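Acyl-CoA hydrolase (Bacillus cereus, PDB 1Y7U) probably hydrolyses long-chain fatty acyl-CoA thioesters as a member of the acyl-CoA hydrolase family, and binds coenzyme A and calcium ions. Local coordinates at residues Ser51-Arg56 and Tyr84-Ile89; Cys62-Met67 and Val120-Leu125. One frame throughout, in Å; residues are numbered along the deposited sequence.

Contact 1. Residues Ser51-Arg56 and Tyr84-Ile89; sequences SISASR and YESFVI
One firm hydrogen bond and one possible one grip Ser53 OG on the inner side of a hot-dog fold, where the long helix 39-58 lies in the curve of an antiparallel sheet. The firm bond joins it to the carbonyl oxygen of Ser18; Ser86 OG, 2.9 Å from Ser53 OG on the strand, can add the second. The hydroxyls meet tip to tip because both CB atoms point into the interface. Ser53 OG stands anti to its own carbonyl carbon, beside the backbone N (chi1 -73°), whereas Ser86 OG takes the crowded position between N and carbonyl carbon (chi1 65°). The single proton of Ser86 OG can turn to Ser53 OG or, weakly, to Val49 O, one turn earlier in the helix, so the two are alternatives within a buried seam. The axes of 51-56 and 84-89 approach to 7.3 Å, crossing at -38°, and the nearest CA pair is Ser53 with Phe87, 5.6 Å apart.

Phe87, by contrast, points away from the helix and makes a cation-pi contact with Arg19, which also forms a salt bridge with Glu85. A van der Waals contact completes the join: with CG1 of Val88 anti to its backbone N, the other branch, CG2, lies against the helix backbone, 3.9 Å from Ser53 O.

Contact 2. Residues Cys62-Met67 and Val120-Leu125; sequences CVTASM and VTFVAL. With COA (coenzyme A), chain F.
Phe122 forms the apolar centre, its ring lying obliquely across the neighbouring strand with CE2 3.5 Å from Thr64 CB and CD2 4.2 Å from Cys62 CB. CG is anti to the carbonyl carbon (chi1 -74°), which carries the ring toward 62-67. Along the same face, Cys62 SG meets Ala124 CB, and the side chains of Val120 and Met67, the latter modelled as selenomethionine, cross obliquely with CG2 3.9 Å from SE.

Beneath these side chains Val63 and Val123 form a hydrogen-bonded antiparallel pair, linked in both directions. A classic beta bulge then shifts the register: Ala65 and Ser66 both face Thr121, whose O accepts two bonds, from Ala65 N at 2.7 Å and Ser66 N at 3.3 Å. Thr121 N returns a bond to Ser66 O.

The opposite face, with Val63, Ser66, Thr121 and Val123, lines the coenzyme A pocket, and its polar part lies at Ser66 and Thr121. Ser66 OG and Thr121 OG1 share a water, while Ser66 OG lies 3.3 Å from N1A of the adenine and Thr121 CG2 3.5 Å from N3A. Farther along the ligand, its amide N4P donates to Thr64 O at 3.2 Å.

The Phe122 side packs on Asp47 and Ser51 of helix 39-58; strand 95-105 flanks 120-125, and through Ser66 and Met67 the sheet runs on into an antiparallel strand of the third subunit.

Helix 39-58 and one five-stranded antiparallel sheet unite the two contacts, whose centres lie 11 Å apart. Along the chain their segments alternate: 51-56, 62-67, 84-89, 120-125. In the sheet, strand 81-91 of contact 1 is separated from strand 112-125 of contact 2 by strand 95-105, with 61-71 outermost within the chain. The contacts touch directly, Ala54 CB of the helix lying 3.7 Å from Phe122 CG, and Ala54 O packing against Cys62 SG. Contact 1 thus seats the helix on one part of the sheet, while contact 2 places its Phe122 face against that helix and its other face against coenzyme A, so the hot-dog core directly backs the ligand pocket.

Contact 1. Residues Ser51-Arg56 and Tyr84-Ile89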
ATOM      1  N   SER A  51     -15.092 -10.241  -8.600  1.00 25.90           N
ATOM      2  CA  SER A  51     -16.116  -9.306  -8.172  1.00 25.54           C
ATOM      3  C   SER A  51     -16.410  -8.358  -9.328  1.00 26.47           C
ATOM      4  O   SER A  51     -17.517  -7.833  -9.446  1.00 26.59           O
ATOM      5  CB  SER A  51     -15.645  -8.506  -6.955  1.00 25.19           C
ATOM      6  OG  SER A  51     -14.787  -7.439  -7.323  1.00 21.08           O
ATOM      7  N   ILE A  52     -15.415  -8.130 -10.177  1.00 25.54           N
ATOM      8  CA  ILE A  52     -15.607  -7.252 -11.321  1.00 25.66           C
ATOM      9  C   ILE A  52     -16.486  -7.977 -12.329  1.00 26.87           C
ATOM     10  O   ILE A  52     -17.389  -7.380 -12.908  1.00 27.83           O
ATOM     11  CB  ILE A  52     -14.263  -6.864 -11.977  1.00 26.41           C
ATOM     12  CG1 ILE A  52     -13.454  -5.986 -11.017  1.00 25.49           C
ATOM     13  CG2 ILE A  52     -14.510  -6.125 -13.284  1.00 25.49           C
ATOM     14  CD1 ILE A  52     -12.086  -5.616 -11.522  1.00 22.43           C
ATOM     15  N   SER A  53     -16.230  -9.266 -12.532  1.00 28.04           N
ATOM     16  CA  SER A  53     -17.041 -10.055 -13.456  1.00 27.48           C
ATOM     17  C   SER A  53     -18.477 -10.054 -12.948  1.00 27.79           C
ATOM     18  O   SER A  53     -19.422  -9.898 -13.712  1.00 29.56           O
ATOM     19  CB  SER A  53     -16.541 -11.500 -13.535  1.00 27.09           C
ATOM     20  OG  SER A  53     -15.323 -11.601 -14.254  1.00 29.53           O
ATOM     21  N   ALA A  54     -18.635 -10.229 -11.647  1.00 25.59           N
ATOM     22  CA  ALA A  54     -19.952 -10.250 -11.056  1.00 26.92           C
ATOM     23  C   ALA A  54     -20.723  -8.974 -11.373  1.00 29.81           C
ATOM     24  O   ALA A  54     -21.874  -9.035 -11.785  1.00 32.04           O
ATOM     25  CB  ALA A  54     -19.843 -10.436  -9.551  1.00 27.52           C
ATOM     26  N   SER A  55     -20.103  -7.813 -11.198  1.00 31.75           N
ATOM     27  CA  SER A  55     -20.817  -6.576 -11.467  1.00 33.70           C
ATOM     28  C   SER A  55     -20.996  -6.283 -12.954  1.00 34.04           C
ATOM     29  O   SER A  55     -21.961  -5.628 -13.344  1.00 35.75           O
ATOM     30  CB  SER A  55     -20.134  -5.410 -10.767  1.00 34.26           C
ATOM     31  OG  SER A  55     -18.770  -5.374 -11.096  1.00 44.88           O
ATOM     32  N   ARG A  56     -20.085  -6.759 -13.793  1.00 31.73           N
ATOM     33  CA  ARG A  56     -20.243  -6.532 -15.223  1.00 32.25           C
ATOM     34  C   ARG A  56     -21.483  -7.275 -15.717  1.00 32.89           C
ATOM     35  O   ARG A  56     -22.268  -6.753 -16.507  1.00 31.84           O
ATOM     36  CB  ARG A  56     -19.018  -7.016 -15.996  1.00 32.86           C
ATOM     37  CG  ARG A  56     -18.005  -5.931 -16.242  1.00 37.08           C
ATOM     38  CD  ARG A  56     -16.865  -6.408 -17.117  1.00 41.70           C
ATOM     39  NE  ARG A  56     -15.953  -5.305 -17.400  1.00 48.13           N
ATOM     40  CZ  ARG A  56     -14.752  -5.432 -17.962  1.00 48.74           C
ATOM     41  NH1 ARG A  56     -14.298  -6.630 -18.311  1.00 48.50           N
ATOM     42  NH2 ARG A  56     -14.004  -4.353 -18.172  1.00 49.51           N
ATOM     43  N   TYR A  84      -4.799 -13.263 -14.270  1.00 22.52           N
ATOM     44  CA  TYR A  84      -6.034 -13.849 -13.803  1.00 22.97           C
ATOM     45  C   TYR A  84      -7.069 -13.685 -14.892  1.00 26.08           C
ATOM     46  O   TYR A  84      -7.038 -12.713 -15.646  1.00 28.87           O
ATOM     47  CB  TYR A  84      -6.533 -13.131 -12.547  1.00 21.64           C
ATOM     48  CG  TYR A  84      -5.523 -13.056 -11.437  1.00 21.71           C
ATOM     49  CD1 TYR A  84      -4.471 -12.144 -11.486  1.00 22.07           C
ATOM     50  CD2 TYR A  84      -5.582 -13.932 -10.363  1.00 23.22           C
ATOM     51  CE1 TYR A  84      -3.495 -12.114 -10.498  1.00 22.29           C
ATOM     52  CE2 TYR A  84      -4.615 -13.907  -9.363  1.00 24.82           C
ATOM     53  CZ  TYR A  84      -3.572 -12.998  -9.442  1.00 24.72           C
ATOM     54  OH  TYR A  84      -2.596 -12.999  -8.481  1.00 25.35           O
ATOM     55  N   GLU A  85      -7.972 -14.647 -15.000  1.00 27.33           N
ATOM     56  CA  GLU A  85      -9.041 -14.554 -15.973  1.00 28.88           C
ATOM     57  C   GLU A  85     -10.266 -15.012 -15.224  1.00 28.16           C
ATOM     58  O   GLU A  85     -10.208 -15.968 -14.454  1.00 28.83           O
ATOM     59  CB  GLU A  85      -8.814 -15.456 -17.182  1.00 29.97           C
ATOM     60  CG  GLU A  85      -9.959 -15.372 -18.185  1.00 35.00           C
ATOM     61  CD  GLU A  85      -9.770 -16.276 -19.390  1.00 40.92           C
ATOM     62  OE1 GLU A  85     -10.716 -16.402 -20.200  1.00 40.72           O
ATOM     63  OE2 GLU A  85      -8.670 -16.861 -19.526  1.00 46.69           O
ATOM     64  N   SER A  86     -11.372 -14.317 -15.427  1.00 25.67           N
ATOM     65  CA  SER A  86     -12.585 -14.688 -14.742  1.00 25.89           C
ATOM     66  C   SER A  86     -13.823 -14.309 -15.541  1.00 26.87           C
ATOM     67  O   SER A  86     -13.835 -13.318 -16.282  1.00 27.73           O
ATOM     68  CB  SER A  86     -12.628 -14.022 -13.363  1.00 24.37           C
ATOM     69  OG  SER A  86     -12.716 -12.606 -13.472  1.00 22.58           O
ATOM     70  N   PHE A  87     -14.855 -15.129 -15.400  1.00 25.29           N
ATOM     71  CA  PHE A  87     -16.129 -14.882 -16.048  1.00 25.50           C
ATOM     72  C   PHE A  87     -17.190 -15.664 -15.302  1.00 25.28           C
ATOM     73  O   PHE A  87     -16.892 -16.641 -14.616  1.00 26.59           O
ATOM     74  CB  PHE A  87     -16.102 -15.293 -17.524  1.00 24.33           C
ATOM     75  CG  PHE A  87     -15.453 -16.611 -17.774  1.00 26.15           C
ATOM     76  CD1 PHE A  87     -14.085 -16.687 -18.037  1.00 26.62           C
ATOM     77  CD2 PHE A  87     -16.193 -17.788 -17.714  1.00 24.48           C
ATOM     78  CE1 PHE A  87     -13.463 -17.914 -18.230  1.00 23.82           C
ATOM     79  CE2 PHE A  87     -15.582 -19.015 -17.906  1.00 23.22           C
ATOM     80  CZ  PHE A  87     -14.217 -19.082 -18.162  1.00 24.05           C
ATOM     81  N   VAL A  88     -18.423 -15.203 -15.413  1.00 24.90           N
ATOM     82  CA  VAL A  88     -19.548 -15.852 -14.771  1.00 27.08           C
ATOM     83  C   VAL A  88     -19.915 -17.056 -15.635  1.00 29.15           C
ATOM     84  O   VAL A  88     -19.942 -16.935 -16.856  1.00 31.18           O
ATOM     85  CB  VAL A  88     -20.736 -14.880 -14.730  1.00 26.42           C
ATOM     86  CG1 VAL A  88     -21.937 -15.530 -14.085  1.00 27.77           C
ATOM     87  CG2 VAL A  88     -20.336 -13.629 -13.988  1.00 24.34           C
ATOM     88  N   ILE A  89     -20.162 -18.218 -15.039  1.00 29.46           N
ATOM     89  CA  ILE A  89     -20.560 -19.365 -15.850  1.00 33.46           C
ATOM     90  C   ILE A  89     -21.876 -19.943 -15.406  1.00 37.92           C
ATOM     91  O   ILE A  89     -22.618 -20.474 -16.220  1.00 43.35           O
ATOM     92  CB  ILE A  89     -19.590 -20.542 -15.815  1.00 31.74           C
ATOM     93  CG1 ILE A  89     -18.643 -20.381 -14.642  1.00 31.77           C
ATOM     94  CG2 ILE A  89     -18.935 -20.726 -17.180  1.00 27.02           C
ATOM     95  CD1 ILE A  89     -18.205 -21.683 -14.096  1.00 33.68           C
TER

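Contact 2. Residues Cys62-Met67 and Val120-Leu125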
ATOM      1  N   CYS A  62     -22.316  -6.056  -6.169  1.00 46.99           N
ATOM      2  CA  CYS A  62     -22.247  -7.400  -5.614  1.00 44.39           C
ATOM      3  C   CYS A  62     -21.412  -7.583  -4.362  1.00 43.57           C
ATOM      4  O   CYS A  62     -20.591  -6.746  -4.003  1.00 45.84           O
ATOM      5  CB  CYS A  62     -21.772  -8.367  -6.683  1.00 42.42           C
ATOM      6  SG  CYS A  62     -22.930  -8.463  -8.049  1.00 40.55           S
ATOM      7  N   VAL A  63     -21.645  -8.713  -3.712  1.00 40.60           N
ATOM      8  CA  VAL A  63     -20.975  -9.094  -2.476  1.00 36.31           C
ATOM      9  C   VAL A  63     -20.493 -10.540  -2.638  1.00 34.53           C
ATOM     10  O   VAL A  63     -21.148 -11.349  -3.291  1.00 36.50           O
ATOM     11  CB  VAL A  63     -21.972  -9.008  -1.309  1.00 35.43           C
ATOM     12  CG1 VAL A  63     -22.041 -10.328  -0.587  1.00 36.41           C
ATOM     13  CG2 VAL A  63     -21.589  -7.889  -0.381  1.00 36.96           C
ATOM     14  N   THR A  64     -19.362 -10.883  -2.045  1.00 30.84           N
ATOM     15  CA  THR A  64     -18.871 -12.245  -2.197  1.00 27.71           C
ATOM     16  C   THR A  64     -19.423 -13.174  -1.126  1.00 25.76           C
ATOM     17  O   THR A  64     -19.228 -12.954   0.066  1.00 25.60           O
ATOM     18  CB  THR A  64     -17.301 -12.292  -2.255  1.00 26.13           C
ATOM     19  OG1 THR A  64     -16.836 -13.557  -1.773  1.00 26.17           O
ATOM     20  CG2 THR A  64     -16.686 -11.172  -1.464  1.00 26.23           C
ATOM     21  N   ALA A  65     -20.137 -14.204  -1.577  1.00 26.51           N
ATOM     22  CA  ALA A  65     -20.765 -15.179  -0.690  1.00 27.27           C
ATOM     23  C   ALA A  65     -19.862 -16.337  -0.301  1.00 27.13           C
ATOM     24  O   ALA A  65     -19.899 -16.805   0.836  1.00 27.66           O
ATOM     25  CB  ALA A  65     -22.038 -15.720  -1.330  1.00 24.87           C
ATOM     26  N   SER A  66     -19.052 -16.815  -1.233  1.00 26.48           N
ATOM     27  CA  SER A  66     -18.187 -17.926  -0.895  1.00 29.06           C
ATOM     28  C   SER A  66     -17.014 -18.114  -1.837  1.00 28.72           C
ATOM     29  O   SER A  66     -16.987 -17.581  -2.948  1.00 28.75           O
ATOM     30  CB  SER A  66     -19.003 -19.222  -0.853  1.00 32.24           C
ATOM     31  OG  SER A  66     -19.469 -19.583  -2.147  1.00 36.37           O
HETATM   32  N   MSE A  67     -16.047 -18.889  -1.370  1.00 29.57           N
HETATM   33  CA  MSE A  67     -14.863 -19.225  -2.142  1.00 34.73           C
HETATM   34  C   MSE A  67     -14.820 -20.746  -2.169  1.00 34.39           C
HETATM   35  O   MSE A  67     -14.946 -21.391  -1.122  1.00 33.83           O
HETATM   36  CB  MSE A  67     -13.604 -18.703  -1.445  1.00 40.79           C
HETATM   37  CG  MSE A  67     -12.844 -17.632  -2.206  1.00 51.22           C
HETATM   38 SE   MSE A  67     -11.890 -18.243  -3.775  1.00 62.02          SE
HETATM   39  CE  MSE A  67     -10.921 -16.618  -4.163  1.00 55.69           C
ATOM     40  N   VAL A 120     -15.915 -18.500  -7.438  1.00 21.85           N
ATOM     41  CA  VAL A 120     -16.254 -17.591  -6.362  1.00 20.66           C
ATOM     42  C   VAL A 120     -17.724 -17.278  -6.560  1.00 22.50           C
ATOM     43  O   VAL A 120     -18.160 -16.997  -7.675  1.00 22.44           O
ATOM     44  CB  VAL A 120     -15.425 -16.298  -6.432  1.00 19.08           C
ATOM     45  CG1 VAL A 120     -15.558 -15.533  -5.118  1.00 20.20           C
ATOM     46  CG2 VAL A 120     -13.967 -16.623  -6.716  1.00 14.95           C
ATOM     47  N   THR A 121     -18.497 -17.349  -5.486  1.00 24.08           N
ATOM     48  CA  THR A 121     -19.918 -17.083  -5.587  1.00 26.31           C
ATOM     49  C   THR A 121     -20.236 -15.673  -5.110  1.00 27.21           C
ATOM     50  O   THR A 121     -19.810 -15.271  -4.026  1.00 25.78           O
ATOM     51  CB  THR A 121     -20.724 -18.100  -4.742  1.00 27.33           C
ATOM     52  OG1 THR A 121     -20.387 -19.430  -5.152  1.00 27.18           O
ATOM     53  CG2 THR A 121     -22.219 -17.883  -4.922  1.00 24.88           C
ATOM     54  N   PHE A 122     -20.980 -14.931  -5.928  1.00 28.56           N
ATOM     55  CA  PHE A 122     -21.381 -13.569  -5.588  1.00 31.07           C
ATOM     56  C   PHE A 122     -22.903 -13.430  -5.572  1.00 32.60           C
ATOM     57  O   PHE A 122     -23.606 -14.125  -6.305  1.00 34.68           O
ATOM     58  CB  PHE A 122     -20.798 -12.564  -6.592  1.00 29.56           C
ATOM     59  CG  PHE A 122     -19.321 -12.312  -6.428  1.00 29.65           C
ATOM     60  CD1 PHE A 122     -18.387 -13.148  -7.032  1.00 29.91           C
ATOM     61  CD2 PHE A 122     -18.867 -11.252  -5.651  1.00 27.51           C
ATOM     62  CE1 PHE A 122     -17.023 -12.931  -6.864  1.00 30.06           C
ATOM     63  CE2 PHE A 122     -17.512 -11.026  -5.476  1.00 28.20           C
ATOM     64  CZ  PHE A 122     -16.585 -11.867  -6.083  1.00 32.02           C
ATOM     65  N   VAL A 123     -23.410 -12.537  -4.729  1.00 32.98           N
ATOM     66  CA  VAL A 123     -24.847 -12.292  -4.640  1.00 33.42           C
ATOM     67  C   VAL A 123     -25.117 -10.817  -4.896  1.00 35.64           C
ATOM     68  O   VAL A 123     -24.566  -9.947  -4.215  1.00 34.91           O
ATOM     69  CB  VAL A 123     -25.413 -12.635  -3.244  1.00 32.61           C
ATOM     70  CG1 VAL A 123     -26.872 -12.190  -3.152  1.00 27.95           C
ATOM     71  CG2 VAL A 123     -25.296 -14.123  -2.986  1.00 30.28           C
ATOM     72  N   ALA A 124     -25.971 -10.536  -5.873  1.00 36.49           N
ATOM     73  CA  ALA A 124     -26.307  -9.157  -6.205  1.00 36.16           C
ATOM     74  C   ALA A 124     -27.265  -8.605  -5.159  1.00 37.46           C
ATOM     75  O   ALA A 124     -28.263  -9.238  -4.824  1.00 38.14           O
ATOM     76  CB  ALA A 124     -26.936  -9.091  -7.589  1.00 35.73           C
ATOM     77  N   LEU A 125     -26.958  -7.427  -4.636  1.00 38.81           N
ATOM     78  CA  LEU A 125     -27.810  -6.827  -3.625  1.00 40.62           C
ATOM     79  C   LEU A 125     -28.373  -5.458  -3.989  1.00 44.36           C
ATOM     80  O   LEU A 125     -27.771  -4.690  -4.744  1.00 44.50           O
ATOM     81  CB  LEU A 125     -27.055  -6.738  -2.301  1.00 36.01           C
ATOM     82  CG  LEU A 125     -26.699  -8.088  -1.675  1.00 35.65           C
ATOM     83  CD1 LEU A 125     -26.197  -7.893  -0.247  1.00 32.73           C
ATOM     84  CD2 LEU A 125     -27.932  -8.972  -1.671  1.00 36.27           C
TER
HETATM   85  N1A COA F 201     -22.399 -20.001  -0.710  1.00 76.21           N
HETATM   86  C2A COA F 201     -22.878 -19.879  -1.968  1.00 75.17           C
HETATM   87  N3A COA F 201     -24.042 -19.214  -2.192  1.00 75.45           N
HETATM   88  C4A COA F 201     -24.710 -18.687  -1.188  1.00 76.95           C
HETATM   89  C5A COA F 201     -24.221 -18.768   0.067  1.00 76.82           C
HETATM   90  C6A COA F 201     -23.042 -19.433   0.333  1.00 76.62           C
HETATM   91  N6A COA F 201     -22.363 -19.284   1.469  1.00 73.05           N
HETATM   92  N7A COA F 201     -25.079 -18.159   0.841  1.00 76.94           N
HETATM   93  C8A COA F 201     -26.058 -17.675   0.119  1.00 76.64           C
HETATM   94  N9A COA F 201     -25.866 -18.011  -1.143  1.00 77.88           N
HETATM   95  C1B COA F 201     -26.721 -17.563  -2.247  1.00 78.85           C
HETATM   96  C2B COA F 201     -27.692 -18.588  -2.773  1.00 77.79           C
HETATM   97  O2B COA F 201     -27.086 -19.190  -3.883  1.00 78.12           O
HETATM   98  C3B COA F 201     -28.918 -17.815  -3.201  1.00 75.97           C
HETATM   99  O3B COA F 201     -28.869 -17.907  -4.567  1.00 68.81           O
HETATM  100  P3B COA F 201     -29.972 -17.885  -5.610  1.00 60.11           P
HETATM  101  O7A COA F 201     -29.327 -17.628  -6.809  1.00 58.50           O
HETATM  102  O8A COA F 201     -31.020 -16.971  -5.518  1.00 61.17           O
HETATM  103  O9A COA F 201     -30.508 -19.146  -5.767  1.00 60.26           O
HETATM  104  C4B COA F 201     -28.557 -16.418  -2.786  1.00 79.96           C
HETATM  105  O4B COA F 201     -27.598 -16.583  -1.803  1.00 80.24           O
HETATM  106  C5B COA F 201     -29.668 -15.628  -2.176  1.00 84.67           C
HETATM  107  O5B COA F 201     -29.603 -15.760  -0.781  1.00 91.57           O
HETATM  108  P1A COA F 201     -30.814 -15.443   0.205  1.00 94.88           P
HETATM  109  O1A COA F 201     -31.247 -16.631   0.945  1.00 94.23           O
HETATM  110  O2A COA F 201     -31.969 -14.930  -0.527  1.00 92.67           O
HETATM  111  O3A COA F 201     -30.305 -14.427   1.309  1.00 94.77           O
HETATM  112  P2A COA F 201     -28.973 -14.443   2.172  1.00 94.20           P
HETATM  113  O4A COA F 201     -28.626 -15.761   2.718  1.00 93.28           O
HETATM  114  O5A COA F 201     -29.211 -13.511   3.244  1.00 93.84           O
HETATM  115  O6A COA F 201     -27.805 -13.899   1.248  1.00 92.58           O
HETATM  116  CBP COA F 201     -25.614 -13.708   2.351  1.00 84.24           C
HETATM  117  CCP COA F 201     -26.757 -13.027   1.609  1.00 86.72           C
HETATM  118  CDP COA F 201     -26.058 -14.893   3.170  1.00 83.87           C
HETATM  119  CEP COA F 201     -24.594 -14.205   1.360  1.00 81.46           C
HETATM  120  CAP COA F 201     -25.142 -12.784   3.474  1.00 82.92           C
HETATM  121  OAP COA F 201     -25.455 -13.321   4.736  1.00 83.34           O
HETATM  122  C9P COA F 201     -24.000 -11.828   3.399  1.00 79.91           C
HETATM  123  O9P COA F 201     -24.261 -10.492   3.186  1.00 78.12           O
HETATM  124  N8P COA F 201     -22.791 -12.272   3.535  1.00 76.26           N
HETATM  125  C7P COA F 201     -21.695 -11.699   2.824  1.00 74.63           C
HETATM  126  C6P COA F 201     -21.685 -10.189   2.701  1.00 74.66           C
HETATM  127  C5P COA F 201     -20.312  -9.617   2.565  1.00 73.79           C
HETATM  128  O5P COA F 201     -20.080  -8.443   2.922  1.00 73.92           O
HETATM  129  N4P COA F 201     -19.403 -10.413   2.068  1.00 71.58           N
HETATM  130  C3P COA F 201     -18.031 -10.221   2.359  1.00 71.80           C
HETATM  131  C2P COA F 201     -17.749 -10.747   3.735  1.00 72.35           C
HETATM  132  S1P COA F 201     -17.384  -9.444   4.857  1.00 78.20           S
HETATM  133  O   HOH W   1     -18.156 -20.850  -4.165  1.00 29.82           O